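Local coordinates for protein putative short-chain dehydrogenase/reductase (Burkholderia xenovorans, PDB 5K9Z) that probably catalyses NAD- or NADP-dependent oxidation or reduction at a CH-OH group, as a member of the short-chain dehydrogenase/reductase family, at residues T116-L121 with A160-K165; T193-E197 with A208-A213. One frame throughout, in Å; residues are numbered along the deposited sequence. Where two conformers were deposited one is given.

Interaction 1: residues T116-L121 with A160-K165; sequences TLGVLL and AYTSAK
Lys165 NZ is gripped twice: it donates to a water at 3.0 Å, which in turn gives a 2.7 Å bond to Leu120 O, and it also bonds to Val146 O at the end of strand 141-146. Tyr161 and Lys165 form the YxxxK signature of the short-chain dehydrogenases, one helical turn apart, so this pair probably belongs to the active site; the water bridge to the partner helix recalls the proton relay described for the family. Helix 116-121 widens into a pi-type turn at 118-121. The two helix segments run roughly parallel, with axes 9.2 Å apart and at 38°, and the alanines of 160-165 receive the leucines and Thr116 of the other helix. Ala164 CB sits 3.7 Å from Leu120 CB, with Leu117 CD1 alongside. One turn earlier, Ala160 CB meets Thr116 CG2 at 3.6 Å; with CG2 anti to the backbone N, the Thr116 hydroxyl turns instead to Ala101 N and Ala112 O. Leu120 touches both signature residues, one methyl on each. CD2 comes within 4.1 Å of Lys165 NZ, while Leu120 CD1 meets the Tyr161 ring obliquely, 3.5 Å from Tyr161 CD1. With chi1 at -66°, Lys165 CG lies over one face of that ring, offset toward the rim.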
# COMPACT_ATOMS: atom_id res chain seq x y z
N THR C 116 -6.83 -18.75 -14.96
CA THR C 116 -5.94 -17.62 -14.66
C THR C 116 -5.11 -17.91 -13.42
O THR C 116 -3.88 -17.78 -13.43
CB THR C 116 -6.75 -16.34 -14.48
OG1 THR C 116 -7.50 -16.06 -15.66
CG2 THR C 116 -5.80 -15.12 -14.18
N LEU C 117 -5.77 -18.35 -12.34
CA LEU C 117 -5.07 -18.62 -11.08
C LEU C 117 -4.13 -19.82 -11.19
O LEU C 117 -3.12 -19.87 -10.48
CB LEU C 117 -6.09 -18.82 -9.96
CG LEU C 117 -6.50 -17.57 -9.16
CD1 LEU C 117 -6.92 -16.41 -10.03
CD2 LEU C 117 -7.64 -17.93 -8.22
N GLY C 118 -4.41 -20.76 -12.10
CA GLY C 118 -3.52 -21.90 -12.28
C GLY C 118 -2.14 -21.48 -12.72
O GLY C 118 -1.13 -21.98 -12.21
N VAL C 119 -2.06 -20.50 -13.63
CA VAL C 119 -0.79 -19.98 -14.10
C VAL C 119 -0.20 -18.98 -13.09
O VAL C 119 0.98 -19.06 -12.72
CB VAL C 119 -0.96 -19.33 -15.49
CG1 VAL C 119 0.33 -18.72 -15.95
CG2 VAL C 119 -1.54 -20.34 -16.54
N LEU C 120 -1.00 -17.99 -12.68
CA LEU C 120 -0.44 -16.85 -11.97
C LEU C 120 -0.24 -17.10 -10.48
O LEU C 120 0.56 -16.39 -9.85
CB LEU C 120 -1.32 -15.61 -12.18
CG LEU C 120 -1.38 -15.11 -13.63
CD1 LEU C 120 -2.24 -13.85 -13.79
CD2 LEU C 120 0.01 -14.85 -14.19
N LEU C 121 -0.97 -18.04 -9.90
CA LEU C 121 -0.86 -18.33 -8.47
C LEU C 121 -0.39 -19.76 -8.22
O LEU C 121 0.62 -19.95 -7.53
CB LEU C 121 -2.21 -18.08 -7.77
CG LEU C 121 -2.29 -18.50 -6.30
CD1 LEU C 121 -1.16 -17.87 -5.48
CD2 LEU C 121 -3.65 -18.13 -5.71
N ALA C 160 -9.13 -11.32 -11.82
CA ALA C 160 -8.38 -12.53 -11.48
C ALA C 160 -6.90 -12.22 -11.37
O ALA C 160 -6.22 -12.69 -10.45
CB ALA C 160 -8.63 -13.62 -12.52
N TYR C 161 -6.38 -11.43 -12.32
CA TYR C 161 -5.00 -10.98 -12.26
C TYR C 161 -4.70 -10.31 -10.93
O TYR C 161 -3.74 -10.66 -10.25
CB TYR C 161 -4.76 -10.00 -13.41
CG TYR C 161 -3.32 -9.63 -13.68
CD1 TYR C 161 -2.53 -10.45 -14.49
CD2 TYR C 161 -2.78 -8.43 -13.22
CE1 TYR C 161 -1.24 -10.10 -14.80
CE2 TYR C 161 -1.48 -8.06 -13.54
CZ TYR C 161 -0.71 -8.91 -14.32
OH TYR C 161 0.57 -8.56 -14.62
N THR C 162 -5.55 -9.37 -10.53
CA THR C 162 -5.29 -8.62 -9.30
C THR C 162 -5.31 -9.55 -8.08
O THR C 162 -4.44 -9.46 -7.21
CB THR C 162 -6.31 -7.49 -9.16
OG1 THR C 162 -6.19 -6.56 -10.26
CG2 THR C 162 -6.13 -6.77 -7.84
N SER C 163 -6.28 -10.47 -8.02
CA SER C 163 -6.36 -11.38 -6.88
C SER C 163 -5.14 -12.30 -6.84
O SER C 163 -4.53 -12.50 -5.77
CB SER C 163 -7.66 -12.17 -6.97
OG SER C 163 -7.85 -13.00 -5.84
N ALA C 164 -4.79 -12.87 -7.99
CA ALA C 164 -3.62 -13.76 -8.07
C ALA C 164 -2.35 -13.04 -7.64
O ALA C 164 -1.53 -13.60 -6.91
CB ALA C 164 -3.47 -14.27 -9.51
N LYS C 165 -2.15 -11.80 -8.10
CA LYS C 165 -0.91 -11.10 -7.80
C LYS C 165 -0.84 -10.72 -6.32
O LYS C 165 0.24 -10.75 -5.73
CB LYS C 165 -0.78 -9.86 -8.70
CG LYS C 165 -0.61 -10.20 -10.18
CD LYS C 165 0.73 -10.91 -10.47
CE LYS C 165 0.89 -11.23 -11.96
NZ LYS C 165 2.19 -11.90 -12.26
O HOH W 1 2.15 -14.53 -10.89

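Interaction 2: residues T193-E197 with A208-A213; sequences TTVTE and AAIDAA
Ala212 CB rests against two threonines, 3.4 Å from Thr196 CB, tighter than usual for two carbons, and 3.5 Å from Thr194 OG1. The contact joins the N-terminus of short helix 195-199 to helix 205-216, in the helical region after strand 184-191 that commonly covers the substrate pocket in short-chain dehydrogenases; a similar role is plausible here. Thr196 reaches further with its methyl: CG2, anti to the backbone N (chi1 -60°), rests 3.6 Å from Ala208 O and also touches that residue's CB. The extended Glu197 lies along Ala209, its CG 4.1 Å from Ala209 CB. No direct hydrogen bond crosses between the segments, but a water does the job, donating to Ala209 O at 2.8 Å and pairing with Thr194 OG1 at 2.7 Å. Behind this first shell stands the helix cap. Thr194 is the N-cap, and its chi1 of 79° tucks OG1 between the backbone N and the carbonyl carbon, within range of the helix's first turn. Further out, Val200 touches Ala208, Pro222 backs Ala213, and Phe265 of the second subunit packs on Val195. The capping bond itself, Glu197 N to Thr194 OG1, is 3.2 Å long and almost straight at 177°.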
# COMPACT_ATOMS: atom_id res chain seq x y z
N THR C 193 2.35 -2.07 -15.19
CA THR C 193 1.89 -2.56 -16.49
C THR C 193 0.92 -1.55 -17.08
O THR C 193 0.52 -0.57 -16.44
CB THR C 193 1.21 -3.94 -16.40
OG1 THR C 193 0.04 -3.86 -15.58
CG2 THR C 193 2.16 -5.00 -15.84
N THR C 194 0.53 -1.79 -18.33
CA THR C 194 -0.53 -1.04 -18.97
C THR C 194 -1.49 -2.03 -19.61
O THR C 194 -1.16 -3.20 -19.83
CB THR C 194 -0.00 -0.06 -20.04
OG1 THR C 194 0.30 -0.77 -21.24
CG2 THR C 194 1.26 0.65 -19.54
N VAL C 195 -2.70 -1.55 -19.92
CA VAL C 195 -3.67 -2.42 -20.57
C VAL C 195 -3.26 -2.72 -22.01
O VAL C 195 -3.60 -3.78 -22.56
CB VAL C 195 -5.08 -1.79 -20.48
CG1 VAL C 195 -5.19 -0.51 -21.33
CG2 VAL C 195 -6.15 -2.82 -20.86
N THR C 196 -2.50 -1.81 -22.64
CA THR C 196 -1.98 -2.05 -23.99
C THR C 196 -1.04 -3.25 -24.02
O THR C 196 -1.17 -4.13 -24.88
CB THR C 196 -1.27 -0.80 -24.51
OG1 THR C 196 -2.18 0.30 -24.55
CG2 THR C 196 -0.69 -1.03 -25.90
N GLU C 197 -0.06 -3.28 -23.11
CA GLU C 197 0.83 -4.43 -23.00
C GLU C 197 0.05 -5.71 -22.75
O GLU C 197 0.41 -6.78 -23.27
CB GLU C 197 1.84 -4.20 -21.88
CG GLU C 197 3.11 -5.02 -22.01
CD GLU C 197 4.20 -4.49 -21.10
OE1 GLU C 197 3.92 -4.26 -19.90
OE2 GLU C 197 5.33 -4.26 -21.60
N ALA C 208 3.65 -0.37 -29.65
CA ALA C 208 2.43 -0.00 -28.93
C ALA C 208 2.65 -0.04 -27.42
O ALA C 208 2.26 0.88 -26.70
CB ALA C 208 1.28 -0.92 -29.33
N ALA C 209 3.30 -1.10 -26.92
CA ALA C 209 3.55 -1.17 -25.48
C ALA C 209 4.53 -0.09 -25.01
O ALA C 209 4.37 0.45 -23.91
CB ALA C 209 4.05 -2.57 -25.10
N ILE C 210 5.54 0.25 -25.83
CA ILE C 210 6.47 1.32 -25.46
C ILE C 210 5.75 2.66 -25.36
O ILE C 210 5.93 3.42 -24.40
CB ILE C 210 7.64 1.38 -26.47
CG1 ILE C 210 8.51 0.13 -26.35
CG2 ILE C 210 8.48 2.63 -26.24
CD1 ILE C 210 9.55 0.04 -27.46
N ASP C 211 4.93 2.98 -26.37
CA ASP C 211 4.10 4.19 -26.33
C ASP C 211 3.23 4.22 -25.07
O ASP C 211 3.21 5.22 -24.35
CB ASP C 211 3.21 4.26 -27.57
CG ASP C 211 3.95 4.70 -28.81
OD1 ASP C 211 5.20 4.73 -28.78
OD2 ASP C 211 3.29 5.00 -29.83
N ALA C 212 2.49 3.13 -24.82
CA ALA C 212 1.61 3.05 -23.66
C ALA C 212 2.38 3.28 -22.36
O ALA C 212 1.92 4.01 -21.48
CB ALA C 212 0.94 1.68 -23.61
N ALA C 213 3.53 2.62 -22.22
CA ALA C 213 4.33 2.77 -21.01
C ALA C 213 4.85 4.20 -20.87
O ALA C 213 4.96 4.71 -19.75
CB ALA C 213 5.48 1.77 -21.02
O HOH W 2 2.91 -0.97 -21.94

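Both contacts belong to one Rossmann-type domain built on a parallel seven-stranded sheet, and their centres lie about 20 Å apart. Interaction 1 closes before interaction 2 opens. It joins helices 110-138 and 159-179, which precede and follow strand 141-146; strand 184-191 then leads into interaction 2, made by helices 195-199 and 205-216. The first is a buried contact holding the YxxxK signature, the second lies at the surface. They touch where Tyr161 OH packs 4.1 Å from Thr193 CG2, just ahead of the capped helix, which puts the helical region after strand 184-191 next to the probable active site. Phe272 of the second subunit packs on Thr116 of interaction 1.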